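Local coordinates for protein hemoglobin component VII (Tokunagayusurika akamusi, PDB 1X46) that binds heme and, as a larval midge hemoglobin of the globin family, probably stores or carries oxygen on its iron, at residues 26-31 and 54-59; 107-112 and 140-145; 114-119 and 133-138. All coordinates share one frame; numbering follows the deposited sequence.

Contact 1 (26-31 and 54-59)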
loop_
_atom_site.group_PDB
_atom_site.type_symbol
_atom_site.label_atom_id
_atom_site.label_comp_id
_atom_site.label_asym_id
_atom_site.label_seq_id
_atom_site.Cartn_x
_atom_site.Cartn_y
_atom_site.Cartn_z
ATOM N N GLU A 26 10.471 -0.795 5.258
ATOM C CA GLU A 26 10.157 -0.569 3.837
ATOM C C GLU A 26 10.711 -1.650 2.938
ATOM O O GLU A 26 10.019 -2.176 2.087
ATOM C CB GLU A 26 10.771 0.771 3.392
ATOM C CG GLU A 26 10.476 1.960 4.292
ATOM C CD GLU A 26 11.590 2.266 5.270
ATOM O OE1 GLU A 26 12.092 1.347 5.920
ATOM O OE2 GLU A 26 11.943 3.470 5.391
ATOM N N VAL A 27 11.973 -2.011 3.143
ATOM C CA VAL A 27 12.606 -3.029 2.303
ATOM C C VAL A 27 11.899 -4.374 2.473
ATOM O O VAL A 27 11.616 -5.049 1.484
ATOM C CB VAL A 27 14.124 -3.124 2.637
ATOM C CG1 VAL A 27 14.736 -4.419 2.139
ATOM C CG2 VAL A 27 14.883 -1.911 2.048
ATOM N N ASP A 28 11.582 -4.725 3.720
ATOM C CA ASP A 28 10.908 -6.000 3.977
ATOM C C ASP A 28 9.509 -5.993 3.386
ATOM O O ASP A 28 9.052 -7.045 2.885
ATOM C CB ASP A 28 10.850 -6.342 5.460
ATOM C CG ASP A 28 12.220 -6.674 6.054
ATOM O OD1 ASP A 28 13.147 -7.046 5.313
ATOM O OD2 ASP A 28 12.430 -6.571 7.288
ATOM N N ILE A 29 8.825 -4.845 3.410
ATOM C CA ILE A 29 7.482 -4.797 2.813
ATOM C C ILE A 29 7.587 -5.042 1.310
ATOM O O ILE A 29 6.809 -5.828 0.739
ATOM C CB ILE A 29 6.832 -3.399 3.073
ATOM C CG1 ILE A 29 6.440 -3.261 4.548
ATOM C CG2 ILE A 29 5.600 -3.192 2.144
ATOM C CD1 ILE A 29 6.165 -1.815 4.957
ATOM N N LEU A 30 8.545 -4.396 0.643
ATOM C CA LEU A 30 8.698 -4.597 -0.798
ATOM C C LEU A 30 9.131 -6.005 -1.137
ATOM O O LEU A 30 8.633 -6.615 -2.108
ATOM C CB LEU A 30 9.657 -3.559 -1.437
ATOM C CG LEU A 30 9.772 -3.571 -2.962
ATOM C CD1 LEU A 30 8.388 -3.319 -3.591
ATOM C CD2 LEU A 30 10.787 -2.496 -3.441
ATOM N N TYR A 31 10.101 -6.518 -0.376
ATOM C CA TYR A 31 10.507 -7.901 -0.582
ATOM C C TYR A 31 9.308 -8.852 -0.434
ATOM O O TYR A 31 9.145 -9.739 -1.288
ATOM C CB TYR A 31 11.618 -8.260 0.407
ATOM C CG TYR A 31 11.998 -9.712 0.361
ATOM C CD1 TYR A 31 13.011 -10.154 -0.476
ATOM C CD2 TYR A 31 11.342 -10.641 1.172
ATOM C CE1 TYR A 31 13.371 -11.496 -0.514
ATOM C CE2 TYR A 31 11.696 -11.996 1.123
ATOM C CZ TYR A 31 12.716 -12.387 0.276
ATOM O OH TYR A 31 13.109 -13.706 0.210
ATOM N N SER A 54 19.111 -11.295 -4.517
ATOM C CA SER A 54 20.217 -10.389 -4.843
ATOM C C SER A 54 19.817 -8.939 -4.654
ATOM O O SER A 54 20.632 -8.107 -4.285
ATOM C CB SER A 54 20.627 -10.567 -6.315
ATOM O OG SER A 54 21.057 -11.892 -6.558
ATOM N N LEU A 55 18.563 -8.633 -4.950
ATOM C CA LEU A 55 18.088 -7.244 -4.865
ATOM C C LEU A 55 18.002 -6.678 -3.442
ATOM O O LEU A 55 18.246 -5.476 -3.218
ATOM C CB LEU A 55 16.724 -7.121 -5.546
ATOM C CG LEU A 55 16.708 -7.156 -7.066
ATOM C CD1 LEU A 55 15.271 -7.367 -7.559
ATOM C CD2 LEU A 55 17.270 -5.858 -7.667
ATOM N N LYS A 56 17.608 -7.486 -2.466
ATOM C CA LYS A 56 17.496 -7.027 -1.094
ATOM C C LYS A 56 18.858 -6.460 -0.534
ATOM O O LYS A 56 19.918 -7.020 -0.767
ATOM C CB LYS A 56 16.905 -8.138 -0.204
ATOM C CG LYS A 56 16.291 -7.616 1.077
ATOM C CD LYS A 56 15.275 -8.536 1.799
ATOM C CE LYS A 56 15.690 -9.988 1.880
ATOM N NZ LYS A 56 15.054 -10.687 3.047
ATOM N N ASP A 57 18.816 -5.342 0.181
ATOM C CA ASP A 57 20.020 -4.666 0.667
ATOM C C ASP A 57 20.823 -3.915 -0.399
ATOM O O ASP A 57 21.945 -3.510 -0.144
ATOM C CB ASP A 57 20.923 -5.599 1.496
ATOM C CG ASP A 57 20.200 -6.167 2.694
ATOM O OD1 ASP A 57 19.796 -5.371 3.570
ATOM O OD2 ASP A 57 19.953 -7.374 2.825
ATOM N N THR A 58 20.241 -3.730 -1.577
ATOM C CA THR A 58 20.837 -2.841 -2.579
ATOM C C THR A 58 20.113 -1.534 -2.579
ATOM O O THR A 58 18.913 -1.452 -2.254
ATOM C CB THR A 58 20.864 -3.424 -3.997
ATOM O OG1 THR A 58 19.526 -3.568 -4.526
ATOM C CG2 THR A 58 21.477 -4.843 -3.979
ATOM N N ALA A 59 20.829 -0.501 -2.984
ATOM C CA ALA A 59 20.250 0.831 -2.971
ATOM C C ALA A 59 19.070 1.019 -3.919
ATOM O O ALA A 59 18.097 1.631 -3.514
ATOM C CB ALA A 59 21.348 1.927 -3.193
HETATM O O HOH W 1 12.454 -10.031 4.703
HETATM O O HOH W 2 14.854 -13.537 2.546
#
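K56 lays its side chain across Y31 and V27, and it gives nearly half of the surface buried here, more than any other residue. Its CG stands anti to the backbone N (chi1 -159°), which sends the chain toward helix 26-36; a bend at chi3 then turns the end over one face of the phenol ring. On the way, K56 CG touches V27 CG1 at 3.7 Å. Farther out, CD and CE pass over the CD1 side of the Y31 ring, and CE makes a CH-pi contact, 3.8 Å from the ring centroid. The ammonium group goes on to sit almost straight above the middle of the ring: K56 NZ is 3.9 Å from the Y31 centroid and only 4° off the ring normal, a cation-pi interaction. Y31 offers this face because its own CG is anti to its backbone N (chi1 174°), which swings the ring out toward the lysine.

In the globin fold this joins one turn of helix 26-36 to the link between helices 52-55 and 59-78. K56 is the first residue past helix 52-55 to leave helical geometry, and it lies in a type II beta turn from L55 to T58. L55 O fixes that turn by taking two bonds, from T58 N and, at 2.6 Å, from T58 OG1, which lies in the carbonyl plane on a lone pair. T58 in turn occupies the N-cap position of the next helix.

Two waters flank the ammonium group, on the same side of the ring plane as NZ. Both accept from K56 NZ; one donates weakly to Y31 OH, the other weakly to D28 OD1. The two charges are thus bridged by water, with D28 OD1 still 4.7 Å from K56 NZ. Y31 OH has its stronger partner in E53, whose carboxylate it hydrogen-bonds.

Contact 2 (107-112 and 140-145). With HEM (protoporphyrin IX containing Fe), chain B.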
loop_
_atom_site.group_PDB
_atom_site.type_symbol
_atom_site.label_atom_id
_atom_site.label_comp_id
_atom_site.label_asym_id
_atom_site.label_seq_id
_atom_site.Cartn_x
_atom_site.Cartn_y
_atom_site.Cartn_z
ATOM N N ALA A 107 -6.645 -5.687 -9.917
ATOM C CA ALA A 107 -6.227 -6.918 -9.256
ATOM C C ALA A 107 -4.799 -6.799 -8.721
ATOM O O ALA A 107 -4.528 -7.288 -7.631
ATOM C CB ALA A 107 -6.356 -8.106 -10.195
ATOM N N HIS A 108 -3.920 -6.118 -9.471
ATOM C CA HIS A 108 -2.555 -5.880 -8.973
ATOM C C HIS A 108 -2.561 -5.120 -7.669
ATOM O O HIS A 108 -1.785 -5.434 -6.762
ATOM C CB HIS A 108 -1.673 -5.102 -9.955
ATOM C CG HIS A 108 -1.381 -5.830 -11.203
ATOM N ND1 HIS A 108 -1.267 -7.202 -11.242
ATOM C CD2 HIS A 108 -1.132 -5.376 -12.440
ATOM C CE1 HIS A 108 -1.035 -7.570 -12.486
ATOM N NE2 HIS A 108 -0.926 -6.481 -13.232
ATOM N N PHE A 109 -3.406 -4.096 -7.561
ATOM C CA PHE A 109 -3.531 -3.385 -6.273
ATOM C C PHE A 109 -4.050 -4.286 -5.170
ATOM O O PHE A 109 -3.553 -4.269 -4.043
ATOM C CB PHE A 109 -4.348 -2.091 -6.423
ATOM C CG PHE A 109 -3.530 -0.934 -6.959
ATOM C CD1 PHE A 109 -2.640 -0.250 -6.127
ATOM C CD2 PHE A 109 -3.633 -0.550 -8.294
ATOM C CE1 PHE A 109 -1.873 0.792 -6.605
ATOM C CE2 PHE A 109 -2.870 0.511 -8.789
ATOM C CZ PHE A 109 -1.994 1.185 -7.964
ATOM N N GLU A 110 -5.018 -5.137 -5.498
ATOM C CA GLU A 110 -5.517 -6.081 -4.513
ATOM C C GLU A 110 -4.433 -7.073 -4.060
ATOM O O GLU A 110 -4.407 -7.453 -2.895
ATOM C CB GLU A 110 -6.716 -6.863 -5.068
ATOM C CG GLU A 110 -7.961 -6.024 -5.319
ATOM C CD GLU A 110 -9.149 -6.868 -5.771
ATOM O OE1 GLU A 110 -8.977 -8.063 -6.109
ATOM O OE2 GLU A 110 -10.273 -6.335 -5.740
ATOM N N GLU A 111 -3.545 -7.454 -4.989
ATOM C CA GLU A 111 -2.427 -8.349 -4.663
ATOM C C GLU A 111 -1.487 -7.658 -3.666
ATOM O O GLU A 111 -1.017 -8.284 -2.711
ATOM C CB GLU A 111 -1.696 -8.741 -5.943
ATOM C CG GLU A 111 -2.516 -9.677 -6.816
ATOM C CD GLU A 111 -1.929 -9.867 -8.197
ATOM O OE1 GLU A 111 -1.088 -9.027 -8.650
ATOM O OE2 GLU A 111 -2.287 -10.893 -8.847
ATOM N N PHE A 112 -1.254 -6.362 -3.886
ATOM C CA PHE A 112 -0.414 -5.589 -2.957
ATOM C C PHE A 112 -1.075 -5.564 -1.578
ATOM O O PHE A 112 -0.427 -5.761 -0.546
ATOM C CB PHE A 112 -0.197 -4.155 -3.489
ATOM C CG PHE A 112 0.706 -3.339 -2.606
ATOM C CD1 PHE A 112 2.064 -3.291 -2.872
ATOM C CD2 PHE A 112 0.205 -2.675 -1.476
ATOM C CE1 PHE A 112 2.921 -2.569 -2.041
ATOM C CE2 PHE A 112 1.055 -1.942 -0.639
ATOM C CZ PHE A 112 2.428 -1.920 -0.941
ATOM N N ASN A 140 -10.786 -0.230 0.609
ATOM C CA ASN A 140 -12.026 -0.004 -0.131
ATOM C C ASN A 140 -12.082 1.448 -0.615
ATOM O O ASN A 140 -12.361 1.710 -1.792
ATOM C CB ASN A 140 -13.236 -0.277 0.767
ATOM C CG ASN A 140 -14.592 0.140 0.097
ATOM O OD1 ASN A 140 -15.138 1.254 0.320
ATOM N ND2 ASN A 140 -15.107 -0.738 -0.720
ATOM N N ASN A 141 -11.801 2.360 0.314
ATOM C CA ASN A 141 -11.873 3.784 0.001
ATOM C C ASN A 141 -10.775 4.204 -0.976
ATOM O O ASN A 141 -11.037 4.931 -1.930
ATOM C CB ASN A 141 -11.862 4.607 1.275
ATOM C CG ASN A 141 -13.182 4.528 2.016
ATOM O OD1 ASN A 141 -14.138 3.933 1.519
ATOM N ND2 ASN A 141 -13.240 5.142 3.219
ATOM N N MET A 142 -9.556 3.706 -0.767
ATOM C CA MET A 142 -8.492 3.944 -1.750
ATOM C C MET A 142 -8.940 3.499 -3.156
ATOM O O MET A 142 -8.799 4.241 -4.147
ATOM C CB MET A 142 -7.208 3.194 -1.345
ATOM C CG MET A 142 -6.150 3.146 -2.431
ATOM S SD MET A 142 -4.844 1.924 -1.936
ATOM C CE MET A 142 -4.160 1.506 -3.535
ATOM N N TYR A 143 -9.450 2.272 -3.256
ATOM C CA TYR A 143 -9.883 1.714 -4.532
ATOM C C TYR A 143 -11.009 2.505 -5.194
ATOM O O TYR A 143 -11.071 2.598 -6.406
ATOM C CB TYR A 143 -10.344 0.249 -4.363
ATOM C CG TYR A 143 -9.257 -0.692 -3.870
ATOM C CD1 TYR A 143 -7.900 -0.382 -3.994
ATOM C CD2 TYR A 143 -9.606 -1.898 -3.249
ATOM C CE1 TYR A 143 -6.942 -1.253 -3.540
ATOM C CE2 TYR A 143 -8.641 -2.779 -2.798
ATOM C CZ TYR A 143 -7.314 -2.436 -2.940
ATOM O OH TYR A 143 -6.305 -3.285 -2.490
ATOM N N SER A 144 -11.886 3.082 -4.378
ATOM C CA SER A 144 -13.004 3.829 -4.928
ATOM C C SER A 144 -12.518 5.014 -5.782
ATOM O O SER A 144 -13.194 5.412 -6.726
ATOM C CB SER A 144 -13.941 4.286 -3.807
ATOM O OG SER A 144 -13.389 5.361 -3.080
ATOM N N VAL A 145 -11.341 5.528 -5.449
ATOM C CA VAL A 145 -10.754 6.658 -6.151
ATOM C C VAL A 145 -9.696 6.210 -7.151
ATOM O O VAL A 145 -9.568 6.789 -8.221
ATOM C CB VAL A 145 -10.167 7.667 -5.132
ATOM C CG1 VAL A 145 -9.324 8.719 -5.816
ATOM C CG2 VAL A 145 -11.293 8.304 -4.332
HETATM C CHA HEM B . 6.369 3.281 -9.484
HETATM C CHB HEM B . 3.818 4.050 -5.433
HETATM C CHC HEM B . 1.519 -0.158 -6.110
HETATM C CHD HEM B . 4.059 -0.957 -10.140
HETATM C C1A HEM B . 5.923 3.809 -8.305
HETATM C C2A HEM B . 6.433 5.019 -7.698
HETATM C C3A HEM B . 5.725 5.209 -6.589
HETATM C C4A HEM B . 4.719 4.191 -6.469
HETATM C CMA HEM B . 5.903 6.380 -5.597
HETATM C CAA HEM B . 7.660 5.842 -8.206
HETATM C CBA HEM B . 7.406 6.770 -9.411
HETATM C CGA HEM B . 6.455 7.879 -9.029
HETATM O O1A HEM B . 5.390 8.006 -9.666
HETATM O O2A HEM B . 6.756 8.649 -8.074
HETATM C C1B HEM B . 3.010 2.966 -5.224
HETATM C C2B HEM B . 2.118 2.744 -4.110
HETATM C C3B HEM B . 1.478 1.568 -4.301
HETATM C C4B HEM B . 1.950 1.041 -5.568
HETATM C CMB HEM B . 1.984 3.723 -2.911
HETATM C CAB HEM B . 0.431 0.813 -3.452
HETATM C CBB HEM B . -0.153 1.303 -2.358
HETATM C C1C HEM B . 1.993 -0.756 -7.243
HETATM C C2C HEM B . 1.576 -2.037 -7.807
HETATM C C3C HEM B . 2.301 -2.270 -8.899
HETATM C C4C HEM B . 3.174 -1.131 -9.104
HETATM C CMC HEM B . 0.472 -2.945 -7.210
HETATM C CAC HEM B . 2.218 -3.500 -9.841
HETATM C C1D HEM B . 4.859 0.132 -10.345
HETATM C C2D HEM B . 5.759 0.267 -11.462
HETATM C C3D HEM B . 6.461 1.576 -11.262
HETATM C C4D HEM B . 5.947 2.086 -10.014
HETATM C CMD HEM B . 5.942 -0.738 -12.617
HETATM C CAD HEM B . 7.537 2.186 -12.196
HETATM C CBD HEM B . 8.910 1.593 -11.898
HETATM C CGD HEM B . 9.930 2.100 -12.899
HETATM O O1D HEM B . 9.705 3.162 -13.523
HETATM O O2D HEM B . 10.964 1.418 -13.090
HETATM N NA HEM B . 4.878 3.339 -7.543
HETATM N NB HEM B . 2.900 1.879 -6.096
HETATM N NC HEM B . 2.963 -0.217 -8.068
HETATM N ND HEM B . 4.968 1.244 -9.500
HETATM FE FE HEM B . 3.922 1.565 -7.804
HETATM O O HOH W 3 5.337 0.469 -6.744
#
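Segments 107-112 and 140-145 run nearly antiparallel, at 158° with their axes 11.6 Å apart, and their CA atoms come nearest at F109 and Y143. M142, its CG anti to the backbone N (chi1 168°) and its chain extended, reaches over so that CE lies 3.5 Å from F109 CD1, crossing the phenylalanine at about a right angle. Y143 packs next to it: its CE1 rests 4.0 Å from F109 CB, and CE2 lies near E110 CG. The hydroxyl comes up close to the backbone, 3.5 Å from E110 CA, while it is hydrogen-bonded to E113.

Segment 107-112 brings H108, F109 and F112 to the globin heme pocket, and M142 and Y143 back F109. F109 CE1 is 3.6 Å from the heme methine CHC, and its ring meets H99, the axial iron ligand, edge-to-face. With an alanine in place of F109, M142 CE would probably lose its aromatic partner and a gap open beside H99 and the porphyrin edge. One turn on, F112 sets a ring face over the vinyl carbon CAB of the heme. Within segment 107-112, H108 ND1 donates to E111 OE1 at 3.2 Å, nearly straight at 168°.

Contact 3 (114-119 and 133-138)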
loop_
_atom_site.group_PDB
_atom_site.type_symbol
_atom_site.label_atom_id
_atom_site.label_comp_id
_atom_site.label_asym_id
_atom_site.label_seq_id
_atom_site.Cartn_x
_atom_site.Cartn_y
_atom_site.Cartn_z
ATOM N N THR A 114 -3.176 -7.867 -0.377
ATOM C CA THR A 114 -3.054 -9.213 0.163
ATOM C C THR A 114 -1.699 -9.466 0.811
ATOM O O THR A 114 -1.624 -9.959 1.962
ATOM C CB THR A 114 -3.337 -10.226 -0.949
ATOM O OG1 THR A 114 -4.727 -10.096 -1.339
ATOM C CG2 THR A 114 -3.178 -11.663 -0.427
ATOM N N ALA A 115 -0.643 -9.050 0.105
ATOM C CA ALA A 115 0.686 -9.205 0.670
ATOM C C ALA A 115 0.894 -8.352 1.924
ATOM O O ALA A 115 1.482 -8.838 2.875
ATOM C CB ALA A 115 1.768 -8.902 -0.361
ATOM N N LEU A 116 0.438 -7.089 1.908
ATOM C CA LEU A 116 0.573 -6.217 3.072
ATOM C C LEU A 116 -0.196 -6.783 4.260
ATOM O O LEU A 116 0.255 -6.670 5.401
ATOM C CB LEU A 116 0.093 -4.792 2.747
ATOM C CG LEU A 116 0.501 -3.737 3.804
ATOM C CD1 LEU A 116 1.981 -3.499 3.753
ATOM C CD2 LEU A 116 -0.197 -2.387 3.600
ATOM N N GLU A 117 -1.398 -7.350 4.021
ATOM C CA GLU A 117 -2.181 -7.951 5.093
ATOM C C GLU A 117 -1.406 -9.075 5.774
ATOM O O GLU A 117 -1.375 -9.174 7.028
ATOM C CB GLU A 117 -3.536 -8.489 4.608
ATOM C CG GLU A 117 -4.524 -7.443 4.150
ATOM C CD GLU A 117 -5.728 -8.050 3.435
ATOM O OE1 GLU A 117 -5.585 -9.100 2.769
ATOM O OE2 GLU A 117 -6.829 -7.468 3.534
ATOM N N ALA A 118 -0.773 -9.920 4.957
ATOM C CA ALA A 118 0.038 -11.004 5.509
ATOM C C ALA A 118 1.212 -10.448 6.298
ATOM O O ALA A 118 1.545 -10.943 7.357
ATOM C CB ALA A 118 0.518 -11.933 4.411
ATOM N N PHE A 119 1.827 -9.373 5.798
ATOM C CA PHE A 119 2.949 -8.767 6.506
ATOM C C PHE A 119 2.505 -8.147 7.833
ATOM O O PHE A 119 3.189 -8.276 8.842
ATOM C CB PHE A 119 3.558 -7.679 5.615
ATOM C CG PHE A 119 4.940 -7.234 6.064
ATOM C CD1 PHE A 119 6.053 -7.974 5.701
ATOM C CD2 PHE A 119 5.107 -6.100 6.846
ATOM C CE1 PHE A 119 7.344 -7.585 6.137
ATOM C CE2 PHE A 119 6.384 -5.699 7.274
ATOM C CZ PHE A 119 7.498 -6.428 6.925
ATOM N N LYS A 133 -10.317 -5.720 9.444
ATOM C CA LYS A 133 -11.507 -4.976 9.045
ATOM C C LYS A 133 -11.194 -3.506 8.800
ATOM O O LYS A 133 -11.660 -2.945 7.812
ATOM C CB LYS A 133 -12.594 -5.116 10.106
ATOM C CG LYS A 133 -13.944 -4.615 9.654
ATOM C CD LYS A 133 -14.968 -5.050 10.675
ATOM C CE LYS A 133 -15.125 -3.970 11.713
ATOM N NZ LYS A 133 -15.916 -2.841 11.122
ATOM N N ALA A 134 -10.373 -2.909 9.672
ATOM C CA ALA A 134 -10.007 -1.497 9.520
ATOM C C ALA A 134 -9.228 -1.259 8.218
ATOM O O ALA A 134 -9.561 -0.338 7.447
ATOM C CB ALA A 134 -9.217 -1.015 10.703
ATOM N N TRP A 135 -8.198 -2.080 7.965
ATOM C CA TRP A 135 -7.472 -1.957 6.701
ATOM C C TRP A 135 -8.330 -2.234 5.459
ATOM O O TRP A 135 -8.147 -1.586 4.427
ATOM C CB TRP A 135 -6.245 -2.861 6.692
ATOM C CG TRP A 135 -5.115 -2.340 7.481
ATOM C CD1 TRP A 135 -4.820 -2.608 8.783
ATOM C CD2 TRP A 135 -4.071 -1.476 7.003
ATOM N NE1 TRP A 135 -3.666 -1.953 9.159
ATOM C CE2 TRP A 135 -3.178 -1.254 8.086
ATOM C CE3 TRP A 135 -3.783 -0.886 5.767
ATOM C CZ2 TRP A 135 -2.027 -0.448 7.972
ATOM C CZ3 TRP A 135 -2.636 -0.076 5.651
ATOM C CH2 TRP A 135 -1.772 0.135 6.746
ATOM N N ASP A 136 -9.271 -3.176 5.570
ATOM C CA ASP A 136 -10.174 -3.495 4.459
ATOM C C ASP A 136 -10.956 -2.233 4.095
ATOM O O ASP A 136 -11.128 -1.938 2.914
ATOM C CB ASP A 136 -11.131 -4.636 4.875
ATOM C CG ASP A 136 -10.528 -6.025 4.680
ATOM O OD1 ASP A 136 -9.420 -6.138 4.142
ATOM O OD2 ASP A 136 -11.113 -7.068 4.996
ATOM N N SER A 137 -11.410 -1.506 5.121
ATOM C CA SER A 137 -12.210 -0.285 4.907
ATOM C C SER A 137 -11.369 0.809 4.262
ATOM O O SER A 137 -11.868 1.536 3.394
ATOM C CB SER A 137 -12.821 0.209 6.222
ATOM O OG SER A 137 -13.754 -0.748 6.700
ATOM N N ALA A 138 -10.116 0.927 4.698
ATOM C CA ALA A 138 -9.187 1.888 4.123
ATOM C C ALA A 138 -8.895 1.571 2.650
ATOM O O ALA A 138 -8.959 2.438 1.779
ATOM C CB ALA A 138 -7.903 1.910 4.929
#
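W135, E117 and L116 carry this contact, in which helices 106-123 and 129-146 of the globin fold pack against each other; the backbones come nearest at E117 and W135, whose CA atoms are 8.2 Å apart. W135 points its indole at helix 106-123, with CG anti to the carbonyl carbon (chi1 -77°). The six-membered ring leads, and its CZ3 meets L116 CD2 at 3.9 Å. Leucine and indole cross at about a right angle, and one methyl branch of L116 does the touching. The other branch, CD1, belongs to a different neighbour, for it packs against I29 of helix 26-36. The indole also touches V15 and W19 of helix 9-20, and its buried polar atom is satisfied there, as NE1 is hydrogen-bonded to S18 OG.

Alongside this apolar pair the two helices also bring acids together. E117, extended beyond CG, reaches across to D136, and the two carboxylates are turned 52° from each other. Two like charges this close would probably repel each other. E113 adds a third carboxylate nearby. K132 probably offsets part of this charge: it makes a salt bridge with D136 OD2 and a long, weak ion pair with E117 OE2. The closest approach within the acidic pair is E117 OE2 to D136 OD1, 3.0 Å.

Contacts 2 and 3 hold the same two helices, 106-123 and 129-146, at neighbouring levels, their centres 10 Å apart. Both are partly buried and have apolar centres, but contact 2 faces the heme, whereas contact 3 lies away from the annotated sites and gathers acids at its margin. Contact 1 is a surface contact on the opposite side of the chain's centre from contact 2, and it relies on a lysine over an aromatic ring with bridging waters. It is not isolated, however: D28 and I29 of segment 26-31 pack on F119 of contact 3, so helix 26-36 ties the outer contact to the interior.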